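Local coordinates for protein tripeptidase (Staphylococcus aureus subsp. aureus, PDB 3RZA) that probably hydrolyses tripeptides as a metal-dependent peptidase of the M20/M25/M40 family, binding zinc and calcium ions, at residues A[25-30]-A[116-121]; A[92-97]-A[351-356]; A[242-247]-A[279-284]. All blocks are in the same frame, centred on the assembly; numbering follows the deposited sequence.

Interaction 1. Residues A[25-30]-A[116-121]; sequences RLLNTF and GYIYSD
Both L27 and F30 swing CG anti to the backbone N (chi1 176° and 177°), which carries the leucine's methyl end and the phenylalanine ring out from helix 23-34 to meet I118 on strand 117-119. The isoleucine answers with CG1 beside its own backbone N and a chi2 of 134°, away from the usual staggered values, and its terminal methyl CD1 becomes the point where the two helix side chains converge. L27 reaches it with CD1, 3.9 Å from I118 CD1, and the two side chains run alongside each other, pointing opposite ways. F30 comes to the same methyl through one side of its ring: CE2 lies 3.8 Å from I118 CD1, and CD2 of F30 is 3.9 Å from that carbon. The approach is oblique to the ring. The second isoleucine branch joins in as well, with I118 CG2 4.0 Å from F30 CE2, so the ring is met by both arms of the beta-branched side chain.

The backbones stay well apart, with 9.4 Å between the CA atoms of L27 and I118. On its strand I118 also packs against M372 and I374, where strand 371-373 runs into helix 374-393. The other side of helix 23-34 is tied down by R25, whose guanidinium group makes salt bridges to E139 and E146 of helix 128-147. No hydrogen bond spans the two segments; their union is purely apolar, a small van der Waals patch whose geometry rests on side-chain shape and on the hydrophobic effect.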
loop_
_atom_site.group_PDB
_atom_site.type_symbol
_atom_site.label_atom_id
_atom_site.label_comp_id
_atom_site.label_asym_id
_atom_site.label_seq_id
_atom_site.Cartn_x
_atom_site.Cartn_y
_atom_site.Cartn_z
ATOM N N ARG A 25 0.772 20.642 44.666
ATOM C CA ARG A 25 -0.636 20.556 44.258
ATOM C C ARG A 25 -0.778 20.522 42.727
ATOM O O ARG A 25 -1.582 19.740 42.206
ATOM C CB ARG A 25 -1.457 21.701 44.837
ATOM C CG ARG A 25 -2.981 21.588 44.561
ATOM C CD ARG A 25 -3.743 22.624 45.330
ATOM N NE ARG A 25 -3.350 23.973 44.925
ATOM C CZ ARG A 25 -3.468 25.084 45.671
ATOM N NH1 ARG A 25 -4.044 25.064 46.881
ATOM N NH2 ARG A 25 -3.037 26.253 45.176
ATOM N N LEU A 26 -0.003 21.365 42.033
ATOM C CA LEU A 26 0.045 21.393 40.554
ATOM C C LEU A 26 0.430 20.032 39.993
ATOM O O LEU A 26 -0.214 19.543 39.063
ATOM C CB LEU A 26 1.063 22.450 40.065
ATOM C CG LEU A 26 1.355 22.597 38.556
ATOM C CD1 LEU A 26 0.078 22.764 37.766
ATOM C CD2 LEU A 26 2.307 23.779 38.306
ATOM N N LEU A 27 1.508 19.459 40.546
ATOM C CA LEU A 27 1.992 18.129 40.145
ATOM C C LEU A 27 0.922 17.048 40.363
ATOM O O LEU A 27 0.674 16.258 39.476
ATOM C CB LEU A 27 3.307 17.771 40.904
ATOM C CG LEU A 27 3.935 16.373 40.711
ATOM C CD1 LEU A 27 4.103 16.047 39.262
ATOM C CD2 LEU A 27 5.299 16.261 41.489
ATOM N N ASN A 28 0.283 17.043 41.527
ATOM C CA ASN A 28 -0.800 16.090 41.813
ATOM C C ASN A 28 -1.987 16.233 40.857
ATOM O O ASN A 28 -2.506 15.229 40.389
ATOM C CB ASN A 28 -1.281 16.200 43.275
ATOM C CG ASN A 28 -0.202 15.797 44.294
ATOM O OD1 ASN A 28 0.756 15.103 43.976
ATOM N ND2 ASN A 28 -0.375 16.237 45.522
ATOM N N THR A 29 -2.357 17.473 40.526
ATOM C CA THR A 29 -3.420 17.746 39.538
ATOM C C THR A 29 -3.067 17.226 38.157
ATOM O O THR A 29 -3.887 16.583 37.512
ATOM C CB THR A 29 -3.742 19.245 39.470
ATOM O OG1 THR A 29 -4.215 19.660 40.748
ATOM C CG2 THR A 29 -4.808 19.560 38.394
ATOM N N PHE A 30 -1.824 17.442 37.740
ATOM C CA PHE A 30 -1.339 16.911 36.461
ATOM C C PHE A 30 -1.412 15.383 36.437
ATOM O O PHE A 30 -1.886 14.808 35.466
ATOM C CB PHE A 30 0.106 17.367 36.207
ATOM C CG PHE A 30 0.698 16.812 34.964
ATOM C CD1 PHE A 30 0.196 17.193 33.737
ATOM C CD2 PHE A 30 1.720 15.875 35.005
ATOM C CE1 PHE A 30 0.686 16.695 32.587
ATOM C CE2 PHE A 30 2.247 15.348 33.802
ATOM C CZ PHE A 30 1.739 15.771 32.601
ATOM N N GLY A 116 14.057 15.130 37.281
ATOM C CA GLY A 116 13.175 16.314 37.140
ATOM C C GLY A 116 12.188 16.236 35.972
ATOM O O GLY A 116 11.679 17.268 35.532
ATOM N N TYR A 117 11.914 15.013 35.485
ATOM C CA TYR A 117 10.953 14.760 34.410
ATOM C C TYR A 117 9.854 13.776 34.872
ATOM O O TYR A 117 10.126 12.872 35.676
ATOM C CB TYR A 117 11.687 14.185 33.213
ATOM C CG TYR A 117 12.557 15.183 32.509
ATOM C CD1 TYR A 117 12.037 16.005 31.509
ATOM C CD2 TYR A 117 13.908 15.313 32.836
ATOM C CE1 TYR A 117 12.844 16.929 30.848
ATOM C CE2 TYR A 117 14.722 16.234 32.191
ATOM C CZ TYR A 117 14.177 17.042 31.198
ATOM O OH TYR A 117 14.971 17.944 30.557
ATOM N N ILE A 118 8.630 13.981 34.357
ATOM C CA ILE A 118 7.527 13.031 34.460
ATOM C C ILE A 118 7.485 12.258 33.145
ATOM O O ILE A 118 7.495 12.865 32.081
ATOM C CB ILE A 118 6.150 13.725 34.704
ATOM C CG1 ILE A 118 6.209 14.716 35.889
ATOM C CG2 ILE A 118 5.028 12.661 34.963
ATOM C CD1 ILE A 118 5.551 16.071 35.594
ATOM N N TYR A 119 7.491 10.928 33.229
ATOM C CA TYR A 119 7.386 10.036 32.067
ATOM C C TYR A 119 6.133 9.188 32.181
ATOM O O TYR A 119 5.561 9.042 33.263
ATOM C CB TYR A 119 8.595 9.079 32.007
ATOM C CG TYR A 119 9.948 9.758 31.944
ATOM C CD1 TYR A 119 10.613 10.139 33.108
ATOM C CD2 TYR A 119 10.568 10.001 30.722
ATOM C CE1 TYR A 119 11.862 10.743 33.060
ATOM C CE2 TYR A 119 11.813 10.625 30.654
ATOM C CZ TYR A 119 12.452 10.998 31.824
ATOM O OH TYR A 119 13.676 11.603 31.755
ATOM N N SER A 120 5.766 8.551 31.068
ATOM C CA SER A 120 4.887 7.363 31.086
ATOM C C SER A 120 5.700 6.132 31.516
ATOM O O SER A 120 6.906 6.227 31.758
ATOM C CB SER A 120 4.271 7.143 29.691
ATOM O OG SER A 120 5.228 6.615 28.778
ATOM N N ASP A 121 5.059 4.969 31.571
ATOM C CA ASP A 121 5.821 3.707 31.718
ATOM C C ASP A 121 6.398 3.176 30.375
ATOM O O ASP A 121 6.934 2.096 30.354
ATOM C CB ASP A 121 5.020 2.624 32.506
ATOM C CG ASP A 121 3.856 2.007 31.711
ATOM O OD1 ASP A 121 3.589 2.376 30.551
ATOM O OD2 ASP A 121 3.188 1.134 32.283
#

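Interaction 2. Residues A[92-97]-A[351-356]; sequences KLYLTS and FGIPSV
Y94, S355 and I353 make up nearly all of this contact, and Y94 contributes the largest share. Its side chain points from strand 93-98 toward the 351-356 segment with chi1 at 92°, off the common staggered positions, and the ring ends with its hydroxyl against the serine. The Y94 OH donates a short hydrogen bond to S355 OG, 2.6 Å away, and the serine oxygen sits at the ring edge, in the plane of the phenol. That placement suits a phenolic O-H, which prefers to lie in the plane of its ring.

S355 extends the hydrogen-bond chain. With OG turned beside its own backbone N (chi1 -56°), the serine hydroxyl donates to I353 O at 2.7 Å, approaching from above the carbonyl plane with a C=O...donor angle of 137°. One hydroxyl thus accepts from the tyrosine and donates to the main chain, so its orientation is fixed at both ends, and the bond back across P354 bridges the bend that leads into strand 355-359. I353 adds an apolar component: its CG2, anti to the backbone N, lies 3.7 Å from Y94 CE1, oblique to the ring.

Strands 93-98 and 355-359 are not paired directly. Each runs parallel to strand 181-184, which lies between them, and Y94 makes backbone hydrogen bonds to F181 and Y183 of that strand; its side chain therefore spans to the strand beyond. On the other flank, strand 154-159 supplies Q155 and V157 to pack against Y94, while L95 and S97 meet M137 of helix 128-147. Strand 93-98 ends at the zinc ligand H98.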
loop_
_atom_site.group_PDB
_atom_site.type_symbol
_atom_site.label_atom_id
_atom_site.label_comp_id
_atom_site.label_asym_id
_atom_site.label_seq_id
_atom_site.Cartn_x
_atom_site.Cartn_y
_atom_site.Cartn_z
ATOM N N LYS A 92 -10.802 41.652 28.525
ATOM C CA LYS A 92 -11.415 40.356 28.775
ATOM C C LYS A 92 -10.543 39.328 28.093
ATOM O O LYS A 92 -10.269 39.450 26.893
ATOM C CB LYS A 92 -12.829 40.311 28.213
ATOM C CG LYS A 92 -13.798 41.348 28.836
ATOM C CD LYS A 92 -15.117 41.324 28.096
ATOM C CE LYS A 92 -16.199 42.107 28.811
ATOM N NZ LYS A 92 -17.486 42.032 28.056
ATOM N N LEU A 93 -10.119 38.327 28.863
ATOM C CA LEU A 93 -9.141 37.325 28.454
ATOM C C LEU A 93 -9.826 36.010 28.254
ATOM O O LEU A 93 -10.827 35.722 28.931
ATOM C CB LEU A 93 -8.098 37.158 29.569
ATOM C CG LEU A 93 -6.944 36.178 29.361
ATOM C CD1 LEU A 93 -6.161 36.490 28.070
ATOM C CD2 LEU A 93 -6.056 36.255 30.569
ATOM N N TYR A 94 -9.296 35.187 27.349
ATOM C CA TYR A 94 -9.606 33.765 27.345
ATOM C C TYR A 94 -8.334 32.941 27.325
ATOM O O TYR A 94 -7.301 33.401 26.874
ATOM C CB TYR A 94 -10.562 33.356 26.193
ATOM C CG TYR A 94 -9.861 32.903 24.937
ATOM C CD1 TYR A 94 -9.370 33.834 24.030
ATOM C CD2 TYR A 94 -9.660 31.539 24.664
ATOM C CE1 TYR A 94 -8.692 33.445 22.899
ATOM C CE2 TYR A 94 -8.971 31.141 23.529
ATOM C CZ TYR A 94 -8.493 32.105 22.640
ATOM O OH TYR A 94 -7.821 31.711 21.496
ATOM N N LEU A 95 -8.439 31.719 27.844
ATOM C CA LEU A 95 -7.366 30.735 27.817
ATOM C C LEU A 95 -7.985 29.447 27.323
ATOM O O LEU A 95 -9.113 29.149 27.703
ATOM C CB LEU A 95 -6.802 30.539 29.217
ATOM C CG LEU A 95 -6.214 31.763 29.914
ATOM C CD1 LEU A 95 -6.014 31.448 31.410
ATOM C CD2 LEU A 95 -4.896 32.181 29.238
ATOM N N THR A 96 -7.263 28.688 26.496
ATOM C CA THR A 96 -7.754 27.408 25.970
ATOM C C THR A 96 -6.717 26.286 26.020
ATOM O O THR A 96 -5.533 26.517 25.790
ATOM C CB THR A 96 -8.345 27.525 24.525
ATOM O OG1 THR A 96 -8.951 26.286 24.147
ATOM C CG2 THR A 96 -7.296 27.872 23.506
ATOM N N SER A 97 -7.178 25.109 26.454
ATOM C CA SER A 97 -6.464 23.863 26.309
ATOM C C SER A 97 -7.441 22.824 25.819
ATOM O O SER A 97 -8.628 23.071 25.807
ATOM C CB SER A 97 -5.846 23.445 27.646
ATOM O OG SER A 97 -4.574 24.056 27.806
ATOM N N PHE A 351 -12.624 33.619 14.525
ATOM C CA PHE A 351 -13.721 34.339 15.201
ATOM C C PHE A 351 -13.410 35.831 15.468
ATOM O O PHE A 351 -14.250 36.524 16.019
ATOM C CB PHE A 351 -14.097 33.673 16.560
ATOM C CG PHE A 351 -14.305 32.167 16.507
ATOM C CD1 PHE A 351 -14.762 31.509 15.350
ATOM C CD2 PHE A 351 -14.096 31.407 17.664
ATOM C CE1 PHE A 351 -14.957 30.104 15.351
ATOM C CE2 PHE A 351 -14.289 30.006 17.671
ATOM C CZ PHE A 351 -14.713 29.359 16.516
ATOM N N GLY A 352 -12.211 36.312 15.129
ATOM C CA GLY A 352 -11.821 37.709 15.378
ATOM C C GLY A 352 -11.279 38.010 16.770
ATOM O O GLY A 352 -11.180 39.167 17.133
ATOM N N ILE A 353 -10.936 36.972 17.548
ATOM C CA ILE A 353 -10.324 37.135 18.872
ATOM C C ILE A 353 -8.816 36.854 18.708
ATOM O O ILE A 353 -8.453 35.678 18.539
ATOM C CB ILE A 353 -10.941 36.130 19.925
ATOM C CG1 ILE A 353 -12.465 36.319 20.068
ATOM C CG2 ILE A 353 -10.276 36.306 21.272
ATOM C CD1 ILE A 353 -13.132 35.281 20.972
ATOM N N PRO A 354 -7.944 37.919 18.704
ATOM C CA PRO A 354 -6.493 37.735 18.592
ATOM C C PRO A 354 -5.940 36.712 19.573
ATOM O O PRO A 354 -6.098 36.872 20.777
ATOM C CB PRO A 354 -5.937 39.131 18.914
ATOM C CG PRO A 354 -6.971 40.051 18.446
ATOM C CD PRO A 354 -8.288 39.352 18.579
ATOM N N SER A 355 -5.349 35.651 19.042
ATOM C CA SER A 355 -4.902 34.529 19.851
ATOM C C SER A 355 -3.491 34.127 19.457
ATOM O O SER A 355 -3.182 34.046 18.279
ATOM C CB SER A 355 -5.853 33.356 19.698
ATOM O OG SER A 355 -7.185 33.740 20.021
ATOM N N VAL A 356 -2.648 33.897 20.462
ATOM C CA VAL A 356 -1.284 33.393 20.287
ATOM C C VAL A 356 -1.158 32.150 21.170
ATOM O O VAL A 356 -2.018 31.906 22.031
ATOM C CB VAL A 356 -0.226 34.493 20.660
ATOM C CG1 VAL A 356 -0.505 35.778 19.853
ATOM C CG2 VAL A 356 -0.229 34.775 22.128
#

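Interaction 3. Residues A[242-247]-A[279-284]; sequences EITTAN and KTQVKH
The start of strand 244-253 and the helical segment 279-284 face each other with A246 and Q281 closest, their CA atoms 8.0 Å apart. Q281 bridges this spacing with a bent side chain. Its CG lies anti to the backbone N (chi1 179°) and the chain then turns at chi2 (55°), laying the carboxamide against the strand. The amide nitrogen is the end that meets it: Q281 NE2 rests 3.5 Å from A246 CB, with Q281 CD following at 4.1 Å from that methyl. Further back along the glutamine, CB comes within 4.3 Å of T244 CG2, so two residues on the same side of the strand, T244 and A246, line up along the one side chain.

Neither polar group of the trio bonds across the contact. The Q281 NE2 instead gives a hydrogen bond to K236 O, and H284 of the same helix pairs through NE2 with K236 N, so the helix holds that residue's backbone by both amide and carbonyl. T244 OG1 engages S272 OG and D241 OD1, leaving its methyl to the helix. The strand belongs to the part of the molecule that meets the second subunit: N247 ND2 hydrogen-bonds T257 O and I259 O of the other chain, an arrangement consistent with the dimerisation domain of M20 peptidases.

Buried as the glutamine is, the NE2 end of its amide is held by the K236 carbonyl beyond the two segments. Across the contact the chemistry is van der Waals alone: the amide nitrogen rests on the A246 methyl, while the aliphatic CB of Q281 lies by the T244 methyl.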
loop_
_atom_site.group_PDB
_atom_site.type_symbol
_atom_site.label_atom_id
_atom_site.label_comp_id
_atom_site.label_asym_id
_atom_site.label_seq_id
_atom_site.Cartn_x
_atom_site.Cartn_y
_atom_site.Cartn_z
ATOM N N GLU A 242 11.142 29.392 1.699
ATOM C CA GLU A 242 11.398 29.715 3.113
ATOM C C GLU A 242 10.187 29.520 4.052
ATOM O O GLU A 242 10.372 29.138 5.207
ATOM C CB GLU A 242 11.943 31.160 3.242
ATOM N N ILE A 243 8.968 29.748 3.552
ATOM C CA ILE A 243 7.745 29.678 4.380
ATOM C C ILE A 243 6.698 28.655 3.878
ATOM O O ILE A 243 5.554 28.687 4.332
ATOM C CB ILE A 243 7.087 31.106 4.561
ATOM C CG1 ILE A 243 6.751 31.790 3.231
ATOM C CG2 ILE A 243 7.979 31.999 5.431
ATOM C CD1 ILE A 243 5.773 32.969 3.401
ATOM N N THR A 244 7.097 27.734 2.992
ATOM C CA THR A 244 6.163 26.805 2.349
ATOM C C THR A 244 6.752 25.379 2.247
ATOM O O THR A 244 7.892 25.196 1.820
ATOM C CB THR A 244 5.713 27.299 0.923
ATOM O OG1 THR A 244 5.225 28.646 0.986
ATOM C CG2 THR A 244 4.596 26.384 0.351
ATOM N N THR A 245 5.957 24.388 2.638
ATOM C CA THR A 245 6.361 22.981 2.583
ATOM C C THR A 245 5.316 22.130 1.848
ATOM O O THR A 245 4.164 22.522 1.735
ATOM C CB THR A 245 6.666 22.386 4.030
ATOM O OG1 THR A 245 5.476 22.332 4.827
ATOM C CG2 THR A 245 7.695 23.207 4.758
ATOM N N ALA A 246 5.746 20.964 1.355
ATOM C CA ALA A 246 4.851 19.982 0.767
ATOM C C ALA A 246 5.423 18.549 0.923
ATOM O O ALA A 246 6.626 18.350 0.850
ATOM C CB ALA A 246 4.602 20.323 -0.700
ATOM N N ASN A 247 4.535 17.585 1.191
ATOM C CA ASN A 247 4.901 16.208 1.502
ATOM C C ASN A 247 3.935 15.205 0.843
ATOM O O ASN A 247 2.714 15.352 0.965
ATOM C CB ASN A 247 4.870 15.997 3.016
ATOM C CG ASN A 247 5.509 14.676 3.441
ATOM O OD1 ASN A 247 6.654 14.417 3.112
ATOM N ND2 ASN A 247 4.772 13.856 4.208
ATOM N N LYS A 279 -2.075 28.292 -1.824
ATOM C CA LYS A 279 -2.939 28.105 -3.025
ATOM C C LYS A 279 -2.138 27.812 -4.304
ATOM O O LYS A 279 -2.509 26.905 -5.070
ATOM C CB LYS A 279 -3.841 29.328 -3.288
ATOM C CG LYS A 279 -5.008 29.561 -2.291
ATOM C CD LYS A 279 -5.777 30.876 -2.663
ATOM C CE LYS A 279 -6.704 31.363 -1.539
ATOM N N THR A 280 -1.070 28.598 -4.536
ATOM C CA THR A 280 -0.159 28.389 -5.680
ATOM C C THR A 280 0.451 27.009 -5.677
ATOM O O THR A 280 0.444 26.361 -6.689
ATOM C CB THR A 280 0.988 29.405 -5.708
ATOM O OG1 THR A 280 0.444 30.715 -5.717
ATOM C CG2 THR A 280 1.861 29.228 -6.940
ATOM N N GLN A 281 0.925 26.569 -4.511
ATOM C CA GLN A 281 1.510 25.235 -4.333
ATOM C C GLN A 281 0.502 24.122 -4.615
ATOM O O GLN A 281 0.820 23.143 -5.332
ATOM C CB GLN A 281 2.070 25.088 -2.884
ATOM C CG GLN A 281 2.702 23.707 -2.519
ATOM C CD GLN A 281 3.803 23.283 -3.479
ATOM O OE1 GLN A 281 4.510 24.135 -4.022
ATOM N NE2 GLN A 281 3.934 21.958 -3.716
ATOM N N VAL A 282 -0.696 24.250 -4.038
ATOM C CA VAL A 282 -1.746 23.233 -4.226
ATOM C C VAL A 282 -2.272 23.210 -5.680
ATOM O O VAL A 282 -2.536 22.135 -6.235
ATOM C CB VAL A 282 -2.892 23.415 -3.195
ATOM C CG1 VAL A 282 -4.094 22.542 -3.548
ATOM C CG2 VAL A 282 -2.367 23.084 -1.794
ATOM N N LYS A 283 -2.362 24.381 -6.309
ATOM C CA LYS A 283 -2.683 24.441 -7.739
ATOM C C LYS A 283 -1.580 23.769 -8.553
ATOM O O LYS A 283 -1.871 22.988 -9.472
ATOM C CB LYS A 283 -2.877 25.889 -8.218
ATOM C CG LYS A 283 -3.460 26.013 -9.657
ATOM C CD LYS A 283 -3.216 27.417 -10.250
ATOM C CE LYS A 283 -3.873 27.634 -11.636
ATOM N NZ LYS A 283 -4.202 26.405 -12.375
ATOM N N HIS A 284 -0.327 24.098 -8.232
ATOM C CA HIS A 284 0.841 23.472 -8.879
ATOM C C HIS A 284 0.819 21.931 -8.823
ATOM O O HIS A 284 1.019 21.281 -9.856
ATOM C CB HIS A 284 2.145 24.019 -8.274
ATOM C CG HIS A 284 3.357 23.239 -8.644
ATOM N ND1 HIS A 284 3.854 23.218 -9.923
ATOM C CD2 HIS A 284 4.186 22.465 -7.902
ATOM C CE1 HIS A 284 4.937 22.461 -9.964
ATOM N NE2 HIS A 284 5.162 21.991 -8.752
#

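How the interactions relate
From the N terminus, interaction 1 opens on helix 23-34 and closes when the chain reaches strand 117-119. Before that closure, strand 93-98 has already begun interaction 2, so the two cross along the sequence, although their nearest atoms stay about 10 Å apart. Interaction 2 closes only at 351-356, a loop of more than 250 residues, and interaction 3 (242-247 with 279-284) nests within it as a short strand-to-helix return. Interaction 1 joins the N-terminal helix to a small three-stranded sheet, interaction 2 links strands on either side of 181-184, and interaction 3, about 26 Å from interaction 1 between nearest atoms, packs helix 275-295 on strand 244-253, in the sheet that interaction 2 also reaches.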